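Local coordinates for redox-sensing transcriptional repressor Rex (Thermoanaerobacter ethanolicus, PDB 3WG9), which probably represses transcription as a DNA-binding homodimer that responds to changes in the cellular NADH/NAD(+) balance, at residues S34-E37 / L38-M42; A46-I49 / R50-N54; N67-E70 / L71-L75. One frame throughout, in Å; residues are numbered along the deposited sequence.

Contact 1. Residues S34-E37 / L38-M42; sequences SSRE and LSEKM
S34 meets L38 through the backbone, its carbonyl oxygen accepting from L38 N at 3.0 Å, and with this bond the helix 35-42 begins. The same serine is the N-cap. Its hydroxyl is placed to accept from E37 N, though the position of OG is less certain in the model, while E37 replies with its carboxylate: OE2 takes the S34 amide N-H at 2.9 Å through its anti lone pair, in a bond close to straight (168°). Together the pair fits a capping box, of which the S34 N to E37 OE2 bond is the more secure half; such a box supplies acceptors to N-H groups that lack a preceding helical turn. E37 can reach back because its CG stands beside its own backbone N, anti to the carbonyl carbon (chi1 -57°), with the chain extended beyond. S35 continues the pattern, its O receiving S39 N at 2.9 Å. At R36 a backbone bond and a side-chain bond join the same pair of residues: E40 N donates to R36 O at 2.8 Å, and R36 NH2 forms a salt bridge with E40 OE1, also at 2.8 Å. These two side chains run alongside each other on the exposed face, but the guanidinium and carboxylate planes are turned 62° apart, and OE1 comes to NH2 obliquely. E37 O then accepts from K41 N at 3.0 Å. The element lies in the predicted helix-turn-helix region. S39 OG is bonded to V44 O in the turn that follows, and buried L38 fits between Y21 of helix 9-27, I49 of helix 46-54 and Y66 of strand 66-67.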
ATOM      1  N   SER B  34      -0.735  14.178  23.295  1.00 53.86           N
ATOM      2  CA  SER B  34       0.334  13.811  24.215  1.00 54.83           C
ATOM      3  C   SER B  34       1.221  12.731  23.582  1.00 54.21           C
ATOM      4  O   SER B  34       0.806  12.019  22.636  1.00 51.12           O
ATOM      5  CB  SER B  34      -0.281  13.316  25.529  1.00 56.96           C
ATOM      6  OG  SER B  34      -0.759  11.985  25.400  1.00 56.96           O
ATOM      7  N   SER B  35       2.434  12.595  24.104  1.00 53.00           N
ATOM      8  CA  SER B  35       3.389  11.590  23.612  1.00 51.96           C
ATOM      9  C   SER B  35       2.851  10.171  23.781  1.00 50.20           C
ATOM     10  O   SER B  35       3.027   9.305  22.902  1.00 47.78           O
ATOM     11  CB  SER B  35       4.708  11.679  24.405  1.00 54.89           C
ATOM     12  OG  SER B  35       5.750  12.085  23.540  1.00 57.17           O
ATOM     13  N   ARG B  36       2.224   9.909  24.920  1.00 50.17           N
ATOM     14  CA  ARG B  36       1.737   8.561  25.122  1.00 51.68           C
ATOM     15  C   ARG B  36       0.541   8.267  24.179  1.00 50.16           C
ATOM     16  O   ARG B  36       0.457   7.178  23.630  1.00 47.22           O
ATOM     17  CB  ARG B  36       1.416   8.261  26.588  1.00 53.68           C
ATOM     18  CG  ARG B  36       0.214   8.972  27.122  1.00 60.67           C
ATOM     19  CD  ARG B  36      -0.244   8.364  28.434  1.00 70.93           C
ATOM     20  NE  ARG B  36      -0.222   6.904  28.395  1.00 74.39           N
ATOM     21  CZ  ARG B  36      -0.863   6.118  29.254  1.00 79.77           C
ATOM     22  NH1 ARG B  36      -1.592   6.638  30.240  1.00 81.85           N
ATOM     23  NH2 ARG B  36      -0.773   4.798  29.129  1.00 81.07           N
ATOM     24  N   GLU B  37      -0.302   9.264  23.929  1.00 51.14           N
ATOM     25  CA  GLU B  37      -1.489   9.092  23.058  1.00 51.51           C
ATOM     26  C   GLU B  37      -1.026   8.795  21.624  1.00 47.84           C
ATOM     27  O   GLU B  37      -1.525   7.890  20.931  1.00 45.49           O
ATOM     28  CB  GLU B  37      -2.353  10.362  23.052  1.00 53.53           C
ATOM     29  CG  GLU B  37      -2.837  10.832  24.431  1.00 61.91           C
ATOM     30  CD  GLU B  37      -3.777  12.067  24.403  1.00 70.53           C
ATOM     31  OE1 GLU B  37      -4.971  11.885  24.726  1.00 76.10           O
ATOM     32  OE2 GLU B  37      -3.344  13.211  24.098  1.00 71.28           O
ATOM     33  N   LEU B  38      -0.061   9.587  21.190  1.00 46.04           N
ATOM     34  CA  LEU B  38       0.534   9.388  19.891  1.00 42.67           C
ATOM     35  C   LEU B  38       1.171   8.019  19.756  1.00 41.11           C
ATOM     36  O   LEU B  38       0.902   7.299  18.805  1.00 36.44           O
ATOM     37  CB  LEU B  38       1.502  10.504  19.527  1.00 42.67           C
ATOM     38  CG  LEU B  38       2.027  10.471  18.101  1.00 41.73           C
ATOM     39  CD1 LEU B  38       0.864  10.599  17.029  1.00 41.59           C
ATOM     40  CD2 LEU B  38       3.097  11.555  17.879  1.00 41.31           C
ATOM     41  N   SER B  39       2.006   7.658  20.718  1.00 38.25           N
ATOM     42  CA  SER B  39       2.657   6.351  20.725  1.00 40.52           C
ATOM     43  C   SER B  39       1.628   5.220  20.683  1.00 40.41           C
ATOM     44  O   SER B  39       1.752   4.275  19.904  1.00 38.60           O
ATOM     45  CB  SER B  39       3.512   6.206  21.997  1.00 40.16           C
ATOM     46  OG  SER B  39       3.923   4.871  22.182  1.00 39.90           O
ATOM     47  N   GLU B  40       0.625   5.302  21.550  1.00 42.85           N
ATOM     48  CA  GLU B  40      -0.404   4.245  21.603  1.00 47.28           C
ATOM     49  C   GLU B  40      -1.076   4.080  20.238  1.00 46.20           C
ATOM     50  O   GLU B  40      -1.230   2.983  19.761  1.00 47.07           O
ATOM     51  CB  GLU B  40      -1.434   4.514  22.694  1.00 47.97           C
ATOM     52  CG  GLU B  40      -0.846   4.165  24.059  1.00 56.66           C
ATOM     53  CD  GLU B  40      -1.708   4.590  25.257  1.00 67.05           C
ATOM     54  OE1 GLU B  40      -1.300   4.254  26.397  1.00 70.35           O
ATOM     55  OE2 GLU B  40      -2.750   5.279  25.080  1.00 71.52           O
ATOM     56  N   LYS B  41      -1.395   5.185  19.588  1.00 46.87           N
ATOM     57  CA  LYS B  41      -2.035   5.135  18.283  1.00 47.69           C
ATOM     58  C   LYS B  41      -1.122   4.522  17.206  1.00 47.18           C
ATOM     59  O   LYS B  41      -1.553   3.689  16.413  1.00 44.99           O
ATOM     60  CB  LYS B  41      -2.493   6.521  17.861  1.00 47.96           C
ATOM     61  CG  LYS B  41      -3.132   6.499  16.479  1.00 54.73           C
ATOM     62  CD  LYS B  41      -4.628   6.049  16.468  1.00 59.36           C
ATOM     63  CE  LYS B  41      -4.989   5.588  15.022  1.00 63.63           C
ATOM     64  NZ  LYS B  41      -6.436   5.732  14.671  1.00 66.31           N
ATOM     65  N   MET B  42       0.156   4.898  17.208  1.00 44.25           N
ATOM     66  CA  MET B  42       1.076   4.475  16.168  1.00 41.58           C
ATOM     67  C   MET B  42       1.693   3.109  16.361  1.00 42.08           C
ATOM     68  O   MET B  42       2.244   2.553  15.411  1.00 40.70           O
ATOM     69  CB  MET B  42       2.196   5.521  16.051  1.00 41.22           C
ATOM     70  CG  MET B  42       1.626   6.878  15.703  1.00 41.08           C
ATOM     71  SD  MET B  42       0.902   6.917  14.005  1.00 44.14           S
ATOM     72  CE  MET B  42       2.146   5.991  13.182  1.00 47.48           C
TER

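Contact 2. Residues A46-I49 / R50-N54; sequences ASQI and RQDLN
Q48 and D52, one turn apart, are joined both through the backbone and through their side chains on helix 46-54, part of the predicted helix-turn-helix region of a winged-helix domain. The backbone bonds follow the alpha-helical i to i+4 pattern: R50 N to A46 O, Q51 N to S47 O, D52 N to Q48 O and L53 N to I49 O, the last nearly straight at 173°. Among the polar side chains, Q48 is the donor. Its NE2 reaches D52 OD1 at 3.0 Å, in the amide plane of the glutamine but from above the plane of the carboxylate, and a weak bond of 3.4 Å runs from the same NE2 to Q51 OE1. A bend at chi2 (59°) folds the Q48 amide along the helix to reach both acceptors. D52 is buried, and its other oxygen, OD2, makes a salt bridge with R14 and a hydrogen bond with Y18 OH, tying this helix to helix 9-27. A leucine in place of Q48 would probably leave D52 OD1 without this amide donor and Q51 OE1 without its weak one. Apolar contact comes from I49 and L53, which lie side by side with I49 CG2 and L53 CD1 3.9 Å apart. R50 runs back toward the start of the helix, its chain extended from CG to NE. There A46 O lies 3.7 Å above one face of the guanidinium, offset toward the rim, and A46 CB is 3.9 Å from R50 NH2.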
ATOM      1  N   ALA B  46       7.059   6.168  22.467  1.00 36.14           N
ATOM      2  CA  ALA B  46       7.259   7.623  22.486  1.00 37.39           C
ATOM      3  C   ALA B  46       8.711   8.025  22.210  1.00 37.57           C
ATOM      4  O   ALA B  46       8.970   9.052  21.540  1.00 37.65           O
ATOM      5  CB  ALA B  46       6.719   8.234  23.796  1.00 40.43           C
ATOM      6  N   SER B  47       9.668   7.234  22.690  1.00 36.56           N
ATOM      7  CA  SER B  47      11.091   7.633  22.505  1.00 36.23           C
ATOM      8  C   SER B  47      11.500   7.500  21.028  1.00 35.86           C
ATOM      9  O   SER B  47      12.233   8.342  20.509  1.00 33.82           O
ATOM     10  CB  SER B  47      12.004   6.861  23.438  1.00 37.09           C
ATOM     11  OG  SER B  47      11.951   5.462  23.199  1.00 38.37           O
ATOM     12  N   GLN B  48      11.050   6.437  20.352  1.00 32.30           N
ATOM     13  CA  GLN B  48      11.369   6.285  18.918  1.00 33.34           C
ATOM     14  C   GLN B  48      10.713   7.440  18.156  1.00 32.80           C
ATOM     15  O   GLN B  48      11.272   7.960  17.192  1.00 32.95           O
ATOM     16  CB  GLN B  48      10.875   4.934  18.374  1.00 34.24           C
ATOM     17  CG  GLN B  48      11.349   4.634  16.921  1.00 35.26           C
ATOM     18  CD  GLN B  48      12.844   4.631  16.808  1.00 39.39           C
ATOM     19  OE1 GLN B  48      13.480   3.796  17.392  1.00 41.63           O
ATOM     20  NE2 GLN B  48      13.419   5.586  16.094  1.00 36.38           N
ATOM     21  N   ILE B  49       9.519   7.842  18.560  1.00 32.36           N
ATOM     22  CA  ILE B  49       8.863   8.913  17.802  1.00 34.51           C
ATOM     23  C   ILE B  49       9.665  10.200  17.992  1.00 35.95           C
ATOM     24  O   ILE B  49       9.881  10.950  17.035  1.00 34.92           O
ATOM     25  CB  ILE B  49       7.459   9.167  18.289  1.00 34.95           C
ATOM     26  CG1 ILE B  49       6.552   7.989  17.862  1.00 32.94           C
ATOM     27  CG2 ILE B  49       7.003  10.469  17.712  1.00 38.25           C
ATOM     28  CD1 ILE B  49       5.154   8.064  18.512  1.00 38.84           C
ATOM     29  N   ARG B  50      10.134  10.448  19.217  1.00 33.47           N
ATOM     30  CA  ARG B  50      10.960  11.657  19.439  1.00 36.55           C
ATOM     31  C   ARG B  50      12.223  11.584  18.563  1.00 34.75           C
ATOM     32  O   ARG B  50      12.618  12.553  17.907  1.00 34.98           O
ATOM     33  CB  ARG B  50      11.395  11.740  20.911  1.00 36.36           C
ATOM     34  CG  ARG B  50      10.271  11.999  21.854  1.00 38.43           C
ATOM     35  CD  ARG B  50      10.870  12.289  23.285  1.00 39.31           C
ATOM     36  NE  ARG B  50       9.729  12.325  24.173  1.00 40.35           N
ATOM     37  CZ  ARG B  50       9.275  11.308  24.882  1.00 41.36           C
ATOM     38  NH1 ARG B  50      10.018  10.219  25.020  1.00 37.98           N
ATOM     39  NH2 ARG B  50       8.112  11.451  25.514  1.00 42.15           N
ATOM     40  N   GLN B  51      12.844  10.420  18.530  1.00 32.95           N
ATOM     41  CA  GLN B  51      14.028  10.237  17.732  1.00 35.00           C
ATOM     42  C   GLN B  51      13.785  10.424  16.208  1.00 33.95           C
ATOM     43  O   GLN B  51      14.623  11.032  15.486  1.00 34.77           O
ATOM     44  CB  GLN B  51      14.533   8.831  17.955  1.00 35.62           C
ATOM     45  CG  GLN B  51      15.971   8.625  17.381  1.00 38.90           C
ATOM     46  CD  GLN B  51      16.619   7.307  17.858  1.00 46.11           C
ATOM     47  OE1 GLN B  51      16.512   6.272  17.205  1.00 39.45           O
ATOM     48  NE2 GLN B  51      17.254   7.346  19.022  1.00 40.19           N
ATOM     49  N   ASP B  52      12.629   9.951  15.754  1.00 31.30           N
ATOM     50  CA  ASP B  52      12.260  10.107  14.329  1.00 33.95           C
ATOM     51  C   ASP B  52      12.173  11.584  13.952  1.00 34.52           C
ATOM     52  O   ASP B  52      12.736  11.988  12.951  1.00 37.86           O
ATOM     53  CB  ASP B  52      10.918   9.452  14.002  1.00 30.85           C
ATOM     54  CG  ASP B  52      10.987   7.916  14.011  1.00 33.87           C
ATOM     55  OD1 ASP B  52      12.108   7.333  13.995  1.00 32.92           O
ATOM     56  OD2 ASP B  52       9.912   7.269  13.939  1.00 34.27           O
ATOM     57  N   LEU B  53      11.451  12.385  14.722  1.00 33.59           N
ATOM     58  CA  LEU B  53      11.329  13.804  14.472  1.00 36.86           C
ATOM     59  C   LEU B  53      12.657  14.558  14.632  1.00 39.66           C
ATOM     60  O   LEU B  53      12.952  15.506  13.855  1.00 38.76           O
ATOM     61  CB  LEU B  53      10.253  14.419  15.400  1.00 36.82           C
ATOM     62  CG  LEU B  53       8.871  13.765  15.242  1.00 38.94           C
ATOM     63  CD1 LEU B  53       7.790  14.058  16.291  1.00 38.20           C
ATOM     64  CD2 LEU B  53       8.371  14.001  13.785  1.00 39.80           C
ATOM     65  N   ASN B  54      13.473  14.108  15.594  1.00 37.65           N
ATOM     66  CA  ASN B  54      14.698  14.830  15.888  1.00 39.50           C
ATOM     67  C   ASN B  54      15.684  14.795  14.728  1.00 41.07           C
ATOM     68  O   ASN B  54      16.590  15.628  14.688  1.00 39.79           O
ATOM     69  CB  ASN B  54      15.365  14.326  17.160  1.00 39.85           C
ATOM     70  CG  ASN B  54      16.179  15.430  17.850  1.00 44.24           C
ATOM     71  OD1 ASN B  54      15.678  16.527  18.043  1.00 41.60           O
ATOM     72  ND2 ASN B  54      17.431  15.152  18.168  1.00 45.20           N
TER

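Contact 3. Residues N67-E70 / L71-L75; sequences NVEE and LYNNL
N73 lays its amide alongside the side chain of E69, with N73 ND2 3.7 Å from E69 CG and the amide and carboxylate planes 60° apart. A water completes the link, donating to E69 OE2 at 2.6 Å and accepting from N73 ND2 at 3.0 Å, so the carboxylate and the amide are bridged rather than directly bonded. With CG anti to the backbone N (chi1 -176°) and an extended chain beyond, E69 carries its carboxylate to the water along the exposed face. Between the same residues and beside them, the backbone bonds of helix 68-78 run from N73 N to E69 O and from Y72 N to V68 O, the latter at 2.8 Å. The helix starts with an asparagine N-cap. N67 OD1 accepts from E70 N at 2.9 Å, with the donor in the carbonyl plane, while N67 O receives L71 N, so both oxygens of one residue serve N-H groups of the first turn. Strand 66-67 thus passes straight into the helix, with V68 against I33 of strand 32-33. Y72 turns away from the first turn, its ring stacked with H19 and its OH bonded to E23, both on helix 9-27. Buried L71 packs on L22 of that helix, on F59 and on L53. E70 O accepts from N74 N at 3.0 Å, and the helix continues.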
ATOM      1  N   ASN B  67       1.763  20.171  19.702  1.00 50.53           N
ATOM      2  CA  ASN B  67       0.724  20.903  19.004  1.00 52.38           C
ATOM      3  C   ASN B  67       0.457  20.201  17.657  1.00 50.14           C
ATOM      4  O   ASN B  67       1.379  19.958  16.867  1.00 48.44           O
ATOM      5  CB  ASN B  67       1.172  22.363  18.768  1.00 53.30           C
ATOM      6  CG  ASN B  67       0.121  23.177  18.064  1.00 55.99           C
ATOM      7  OD1 ASN B  67       0.077  23.215  16.843  1.00 53.92           O
ATOM      8  ND2 ASN B  67      -0.750  23.850  18.836  1.00 56.18           N
ATOM      9  N   VAL B  68      -0.798  19.840  17.441  1.00 50.65           N
ATOM     10  CA  VAL B  68      -1.205  19.078  16.274  1.00 48.28           C
ATOM     11  C   VAL B  68      -0.888  19.826  14.998  1.00 48.69           C
ATOM     12  O   VAL B  68      -0.262  19.273  14.092  1.00 47.80           O
ATOM     13  CB  VAL B  68      -2.701  18.756  16.347  1.00 48.83           C
ATOM     14  CG1 VAL B  68      -3.226  18.266  14.999  1.00 47.81           C
ATOM     15  CG2 VAL B  68      -2.973  17.758  17.445  1.00 47.72           C
ATOM     16  N   GLU B  69      -1.318  21.087  14.905  1.00 50.67           N
ATOM     17  CA  GLU B  69      -1.197  21.806  13.648  1.00 51.57           C
ATOM     18  C   GLU B  69       0.272  22.005  13.297  1.00 51.47           C
ATOM     19  O   GLU B  69       0.651  21.957  12.126  1.00 49.68           O
ATOM     20  CB  GLU B  69      -1.919  23.162  13.693  1.00 55.46           C
ATOM     21  CG  GLU B  69      -1.910  23.929  12.356  1.00 59.82           C
ATOM     22  CD  GLU B  69      -2.661  25.263  12.477  1.00 70.68           C
ATOM     23  OE1 GLU B  69      -3.804  25.245  13.000  1.00 73.71           O
ATOM     24  OE2 GLU B  69      -2.095  26.337  12.133  1.00 73.36           O
ATOM     25  N   GLU B  70       1.106  22.270  14.302  1.00 51.26           N
ATOM     26  CA  GLU B  70       2.517  22.559  14.024  1.00 50.79           C
ATOM     27  C   GLU B  70       3.275  21.277  13.667  1.00 47.40           C
ATOM     28  O   GLU B  70       4.185  21.304  12.836  1.00 45.74           O
ATOM     29  CB  GLU B  70       3.191  23.223  15.236  1.00 53.16           C
ATOM     30  CG  GLU B  70       2.610  24.599  15.518  1.00 61.54           C
ATOM     31  CD  GLU B  70       3.420  25.419  16.531  1.00 72.01           C
ATOM     32  OE1 GLU B  70       3.934  24.826  17.506  1.00 69.36           O
ATOM     33  OE2 GLU B  70       3.529  26.661  16.332  1.00 78.09           O
ATOM     34  N   LEU B  71       2.941  20.188  14.346  1.00 44.88           N
ATOM     35  CA  LEU B  71       3.600  18.915  14.048  1.00 43.76           C
ATOM     36  C   LEU B  71       3.166  18.514  12.642  1.00 43.13           C
ATOM     37  O   LEU B  71       4.009  18.138  11.790  1.00 42.79           O
ATOM     38  CB  LEU B  71       3.319  17.854  15.106  1.00 41.76           C
ATOM     39  CG  LEU B  71       3.824  16.419  14.867  1.00 40.31           C
ATOM     40  CD1 LEU B  71       5.286  16.414  14.431  1.00 39.11           C
ATOM     41  CD2 LEU B  71       3.548  15.504  16.025  1.00 40.74           C
ATOM     42  N   TYR B  72       1.864  18.616  12.401  1.00 42.56           N
ATOM     43  CA  TYR B  72       1.349  18.302  11.074  1.00 43.35           C
ATOM     44  C   TYR B  72       2.068  19.094   9.983  1.00 43.35           C
ATOM     45  O   TYR B  72       2.503  18.521   8.964  1.00 41.34           O
ATOM     46  CB  TYR B  72      -0.164  18.531  10.988  1.00 43.68           C
ATOM     47  CG  TYR B  72      -0.694  18.302   9.606  1.00 45.91           C
ATOM     48  CD1 TYR B  72      -0.895  16.990   9.143  1.00 46.19           C
ATOM     49  CD2 TYR B  72      -0.953  19.374   8.739  1.00 45.11           C
ATOM     50  CE1 TYR B  72      -1.375  16.753   7.864  1.00 45.80           C
ATOM     51  CE2 TYR B  72      -1.433  19.130   7.426  1.00 50.11           C
ATOM     52  CZ  TYR B  72      -1.654  17.815   7.030  1.00 48.42           C
ATOM     53  OH  TYR B  72      -2.119  17.502   5.769  1.00 54.28           O
ATOM     54  N   ASN B  73       2.183  20.411  10.168  1.00 43.85           N
ATOM     55  CA  ASN B  73       2.835  21.236   9.160  1.00 44.78           C
ATOM     56  C   ASN B  73       4.317  20.899   8.993  1.00 44.76           C
ATOM     57  O   ASN B  73       4.834  20.932   7.871  1.00 44.36           O
ATOM     58  CB  ASN B  73       2.631  22.749   9.415  1.00 50.16           C
ATOM     59  CG  ASN B  73       1.190  23.192   9.200  1.00 51.48           C
ATOM     60  OD1 ASN B  73       0.442  22.591   8.440  1.00 52.66           O
ATOM     61  ND2 ASN B  73       0.796  24.256   9.881  1.00 57.92           N
ATOM     62  N   ASN B  74       4.988  20.565  10.089  1.00 42.42           N
ATOM     63  CA  ASN B  74       6.377  20.087  10.061  1.00 44.55           C
ATOM     64  C   ASN B  74       6.472  18.803   9.206  1.00 40.18           C
ATOM     65  O   ASN B  74       7.306  18.719   8.312  1.00 39.58           O
ATOM     66  CB  ASN B  74       6.863  19.808  11.498  1.00 44.42           C
ATOM     67  CG  ASN B  74       8.353  19.381  11.596  1.00 51.12           C
ATOM     68  OD1 ASN B  74       9.224  19.881  10.891  1.00 52.41           O
ATOM     69  ND2 ASN B  74       8.637  18.470  12.533  1.00 52.80           N
ATOM     70  N   LEU B  75       5.610  17.831   9.477  1.00 38.07           N
ATOM     71  CA  LEU B  75       5.624  16.591   8.696  1.00 36.82           C
ATOM     72  C   LEU B  75       5.348  16.798   7.193  1.00 37.10           C
ATOM     73  O   LEU B  75       5.963  16.174   6.332  1.00 35.65           O
ATOM     74  CB  LEU B  75       4.659  15.619   9.323  1.00 33.42           C
ATOM     75  CG  LEU B  75       5.222  15.066  10.628  1.00 36.09           C
ATOM     76  CD1 LEU B  75       4.068  14.462  11.416  1.00 33.90           C
ATOM     77  CD2 LEU B  75       6.316  14.018  10.299  1.00 35.32           C
TER
HETATM   78  O   HOH W   1      -1.682  25.846   9.644  1.00 59.00           O

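Overall arrangement
Followed from the N terminus, the three contacts come in series, each closing within its own helix before the next opens, so none nests in or crosses another. Contact 1 starts just after strand 32-33, and a short turn leads to contact 2 on helix 46-54. Their centres lie 11 Å apart, and the helices touch where S39 CA lies 3.8 Å from I49 CD1. A longer connection then returns through strand 66-67, antiparallel to strand 32-33, to contact 3. There L53 bridges the two helices, its CD1 3.9 Å from L71 CD1. All three helices pack against helix 9-27, assembling the winged-helix region.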